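Local coordinates for 3-hydroxyisobutyrate dehydrogenase (Salmonella typhimurium, PDB 3G0O) that oxidises 3-hydroxyisobutyrate with NAD(P)+ as hydride acceptor, a step in valine catabolism, at the interface of chains A and B. Coordinates in Å, arbitrary orientation; residue numbers count along the deposited sequence, not the author numbering. Chains: chain A/B, 3-hydroxyisobutyrate dehydrogenase.

Contact 1: the interface of chains A and B. Residues chain A 141, 143, 166, 168, 178, 181-182; chain B 209-210, 213.
B:Val213, on helix 207-214 of one subunit, packs its two methyl groups against a surface of chain A formed by A:Tyr166, A:Met143 and A:Val178. The enzyme belongs to the β-hydroxyacid dehydrogenase family, and this surface lies where strands 140-145 and 164-169 of the nucleotide-binding domain meet the long helix 174-202. No nitrogen or oxygen of one chain lies within bonding reach of the other.

Contacts to the aromatic ring come first. B:Val213 CG2 lies 3.7 Å from A:Tyr166 CD2, the two side chains running antiparallel past each other. The CA of B:Val213 stands over one face of the phenol ring near its rim, so the backbone as well as the CG2 methyl packs against it. Within chain A, the A:Thr141 methyl CG2 abuts the ring edge in plane and helps to fix its rotation.

Aliphatic packing continues on either side. CG1 of B:Val213, anti to its backbone N (chi1 168°), turns away from the tyrosine and towards the A:Val178 methyl CG1, 4.0 Å distant. One turn back, B:Val209 CG1 meets the tip of A:Ile168, CD1, at 3.8 Å, the two branches crossing obliquely.

Two selenomethionines make further contacts, A:Met143 by its selenium and B:Met210 mostly by its terminal methyl. A:Met143 SE approaches B:Val213 CG1 at 3.9 Å, its chain nearly perpendicular to the valine. B:Met210 is bent at chi2 (68°) and chi3, which folds its terminal methyl against helix 174-202: CE sits 3.8 Å from A:Val178 CG1 and 3.8 Å from A:Ile181 CG2. The same methyl rests 3.5 Å from the A:Val178 backbone O, a van der Waals contact.

Contact 2: the interface of chains A and B. Residues chain A 129-130, 182, 186, 189, 221-223; chain B 218-220.
B:Ala218 inserts its methyl group between A:Ser129 and the indole of A:Trp222, in a pocket beside the active site of this β-hydroxyacid dehydrogenase; A:Ser129 and A:Gly130 belong to the Ser-Gly segment that binds substrate in the family. This is the tight part of the contact. The alanine CB lies 3.6 Å from A:Trp222 CE3, over one indole face but displaced towards the rim of the six-membered ring. A:Met223 SE touches the indole edge in plane and supports it from within chain A. On the opposite flank the A:Ser129 hydroxyl, anti to its backbone N (chi1 -175°), accepts a nearly straight bond (175° at the hydrogen) from B:Ala218 N, with N and OG 3.1 Å apart. The imidazole of A:His182 presents its edge to B:Ala218 CA, and its NE2 receives a weak, strongly bent bond from B:Gly219 N.

Towards A:His189 and the start of helix 222-232 the packing gives way to a looser, water-mediated junction. B:Asn220 O caps the helix of the other subunit, accepting from A:Trp222 N at 3.1 Å, and the helix dipole may strengthen this bond; the donor is tilted 29° from the carbonyl plane. A water beside it is gripped by four groups: A:Met223 N at 2.9 Å, A:His189 ND1, B:Ala218 O at 2.7 Å and B:Asn220 O at 2.8 Å. Since both carbonyls can only accept, the water probably gives them its two hydrogens and accepts from the A:Met223 amide. A:His189 ND1 is also 3.1 Å from B:Gly219 O, so a hydrogen on ND1 could serve either the water or that carbonyl.

Contact 1: the interface of chains A and B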
# COMPACT_ATOMS: atom_id res chain seq x y z
N THR A 141 -15.19 3.86 6.22
CA THR A 141 -14.36 4.89 6.83
C THR A 141 -14.96 6.16 6.23
O THR A 141 -15.12 6.26 5.01
CB THR A 141 -12.89 4.77 6.43
OG1 THR A 141 -12.27 3.74 7.21
CG2 THR A 141 -12.16 6.09 6.69
N MSE A 143 -14.78 10.39 5.94
CA MSE A 143 -14.00 11.60 6.13
C MSE A 143 -15.03 12.71 5.93
O MSE A 143 -15.28 13.17 4.81
CB MSE A 143 -12.85 11.67 5.11
CG MSE A 143 -13.17 11.20 3.71
SE MSE A 143 -11.68 10.20 2.93
CE MSE A 143 -12.42 8.43 3.12
N TYR A 166 -14.18 10.22 10.75
CA TYR A 166 -13.23 11.28 11.05
C TYR A 166 -13.88 12.63 10.75
O TYR A 166 -14.20 12.93 9.60
CB TYR A 166 -11.96 11.11 10.21
CG TYR A 166 -11.25 9.81 10.50
CD1 TYR A 166 -10.43 9.68 11.63
CD2 TYR A 166 -11.44 8.69 9.70
CE1 TYR A 166 -9.84 8.46 11.95
CE2 TYR A 166 -10.85 7.46 10.02
CZ TYR A 166 -10.06 7.36 11.14
OH TYR A 166 -9.50 6.15 11.47
N ILE A 168 -13.41 16.05 10.10
CA ILE A 168 -12.35 16.93 9.64
C ILE A 168 -12.54 18.38 10.05
O ILE A 168 -11.62 19.02 10.56
CB ILE A 168 -12.22 16.85 8.10
CG1 ILE A 168 -12.22 15.39 7.65
CG2 ILE A 168 -10.94 17.55 7.65
CD1 ILE A 168 -11.14 14.53 8.28
N VAL A 178 -10.05 15.95 1.88
CA VAL A 178 -9.37 14.76 2.39
C VAL A 178 -9.54 13.59 1.43
O VAL A 178 -8.60 12.83 1.20
CB VAL A 178 -9.90 14.38 3.79
CG1 VAL A 178 -9.35 13.02 4.21
CG2 VAL A 178 -9.50 15.45 4.79
N ILE A 181 -7.18 13.90 -1.55
CA ILE A 181 -5.82 13.47 -1.23
C ILE A 181 -5.79 11.95 -1.16
O ILE A 181 -4.86 11.32 -1.66
CB ILE A 181 -5.37 14.09 0.11
CG1 ILE A 181 -5.38 15.61 -0.01
CG2 ILE A 181 -3.97 13.59 0.46
CD1 ILE A 181 -5.05 16.34 1.27
N HIS A 182 -6.81 11.35 -0.56
CA HIS A 182 -6.88 9.90 -0.47
C HIS A 182 -6.85 9.25 -1.86
O HIS A 182 -6.17 8.24 -2.06
CB HIS A 182 -8.16 9.46 0.26
CG HIS A 182 -8.35 7.97 0.28
ND1 HIS A 182 -9.01 7.29 -0.73
CD2 HIS A 182 -7.90 7.02 1.13
CE1 HIS A 182 -8.96 6.00 -0.49
NE2 HIS A 182 -8.29 5.80 0.63
N VAL B 209 -4.28 13.59 11.32
CA VAL B 209 -5.63 13.26 10.85
C VAL B 209 -5.55 12.57 9.49
O VAL B 209 -6.23 11.57 9.25
CB VAL B 209 -6.49 14.54 10.71
CG1 VAL B 209 -7.84 14.18 10.12
CG2 VAL B 209 -6.66 15.21 12.07
N MSE B 210 -4.73 13.10 8.60
CA MSE B 210 -4.59 12.51 7.28
C MSE B 210 -4.05 11.09 7.41
O MSE B 210 -4.49 10.18 6.70
CB MSE B 210 -3.65 13.35 6.40
CG MSE B 210 -3.71 13.02 4.91
SE MSE B 210 -5.42 13.51 4.08
CE MSE B 210 -5.87 11.83 3.21
N VAL B 213 -6.82 8.61 8.61
CA VAL B 213 -7.77 8.32 7.55
C VAL B 213 -7.20 7.32 6.56
O VAL B 213 -7.80 6.28 6.30
CB VAL B 213 -8.16 9.61 6.77
CG1 VAL B 213 -8.91 9.26 5.49
CG2 VAL B 213 -8.99 10.52 7.65

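Contact 2: the interface of chains A and B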
# COMPACT_ATOMS: atom_id res chain seq x y z
N SER A 129 -14.68 5.54 2.18
CA SER A 129 -13.69 4.59 1.68
C SER A 129 -13.75 3.32 2.53
O SER A 129 -14.60 3.19 3.41
CB SER A 129 -12.28 5.18 1.72
OG SER A 129 -11.36 4.29 1.13
N GLY A 130 -12.85 2.38 2.25
CA GLY A 130 -12.82 1.14 3.00
C GLY A 130 -13.07 -0.10 2.17
O GLY A 130 -12.75 -1.21 2.60
N HIS A 182 -6.81 11.35 -0.56
CA HIS A 182 -6.88 9.90 -0.47
C HIS A 182 -6.85 9.25 -1.86
O HIS A 182 -6.17 8.24 -2.06
CB HIS A 182 -8.16 9.46 0.26
CG HIS A 182 -8.35 7.97 0.28
ND1 HIS A 182 -9.01 7.29 -0.73
CD2 HIS A 182 -7.90 7.02 1.13
CE1 HIS A 182 -8.96 6.00 -0.49
NE2 HIS A 182 -8.29 5.80 0.63
N ALA A 186 -4.77 6.17 -3.75
CA ALA A 186 -5.47 5.04 -4.36
C ALA A 186 -5.08 4.92 -5.83
O ALA A 186 -4.74 3.83 -6.30
CB ALA A 186 -6.99 5.22 -4.23
N HIS A 189 -1.32 4.03 -6.33
CA HIS A 189 -1.08 2.65 -5.94
C HIS A 189 -1.56 1.65 -6.99
O HIS A 189 -0.88 0.67 -7.26
CB HIS A 189 -1.71 2.36 -4.57
CG HIS A 189 -1.01 3.05 -3.44
ND1 HIS A 189 -1.56 3.17 -2.18
CD2 HIS A 189 0.19 3.69 -3.38
CE1 HIS A 189 -0.75 3.86 -1.40
NE2 HIS A 189 0.32 4.18 -2.10
N SER A 221 0.15 -3.02 -0.79
CA SER A 221 -0.75 -1.89 -0.63
C SER A 221 -2.15 -2.48 -0.71
O SER A 221 -2.34 -3.57 -1.27
CB SER A 221 -0.56 -0.84 -1.73
OG SER A 221 -1.15 -1.25 -2.95
N TRP A 222 -3.12 -1.78 -0.15
CA TRP A 222 -4.49 -2.27 -0.19
C TRP A 222 -4.90 -2.41 -1.66
O TRP A 222 -5.52 -3.41 -2.04
CB TRP A 222 -5.44 -1.30 0.52
CG TRP A 222 -6.79 -1.90 0.79
CD1 TRP A 222 -7.19 -2.53 1.94
CD2 TRP A 222 -7.90 -1.98 -0.12
NE1 TRP A 222 -8.48 -2.99 1.79
CE2 TRP A 222 -8.93 -2.67 0.55
CE3 TRP A 222 -8.11 -1.53 -1.43
CZ2 TRP A 222 -10.17 -2.93 -0.06
CZ3 TRP A 222 -9.34 -1.79 -2.03
CH2 TRP A 222 -10.35 -2.48 -1.34
N MSE A 223 -4.56 -1.42 -2.48
CA MSE A 223 -4.91 -1.48 -3.89
C MSE A 223 -4.19 -2.59 -4.65
O MSE A 223 -4.75 -3.20 -5.55
CB MSE A 223 -4.68 -0.13 -4.57
CG MSE A 223 -5.75 0.89 -4.22
SE MSE A 223 -7.53 0.26 -4.75
CE MSE A 223 -8.48 1.94 -4.60
N ALA B 218 -8.83 2.62 1.66
CA ALA B 218 -8.31 1.85 0.54
C ALA B 218 -7.00 2.35 -0.06
O ALA B 218 -6.38 1.65 -0.86
CB ALA B 218 -9.39 1.77 -0.55
N GLY B 219 -6.57 3.55 0.33
CA GLY B 219 -5.33 4.09 -0.21
C GLY B 219 -4.10 3.79 0.62
O GLY B 219 -2.99 4.25 0.32
N ASN B 220 -4.27 3.00 1.67
CA ASN B 220 -3.17 2.65 2.56
C ASN B 220 -2.16 1.71 1.91
O ASN B 220 -2.47 0.99 0.96
CB ASN B 220 -3.74 2.00 3.83
CG ASN B 220 -2.71 1.88 4.94
OD1 ASN B 220 -1.81 2.70 5.07
ND2 ASN B 220 -2.87 0.85 5.78
O HOH W 1 -3.82 1.19 -1.46

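The C-alpha centres of contacts 1 and 2 lie about 12 Å apart; helix 174-202 of chain A takes part in both. A:His182 is common to the two, its backbone end bordering contact 1 and its imidazole belonging to contact 2. From chain B, helix 207-214 supplies contact 1 and the loop after it contact 2, so one continuous stretch packs through apolar side chains in contact 1 and adds backbone hydrogen bonds and a bridging water in contact 2. Their centres are about 6 and 10 Å from the predicted catalytic A:Lys179, suggesting that the two-fold dimer of the deposited assembly helps to shape each active site.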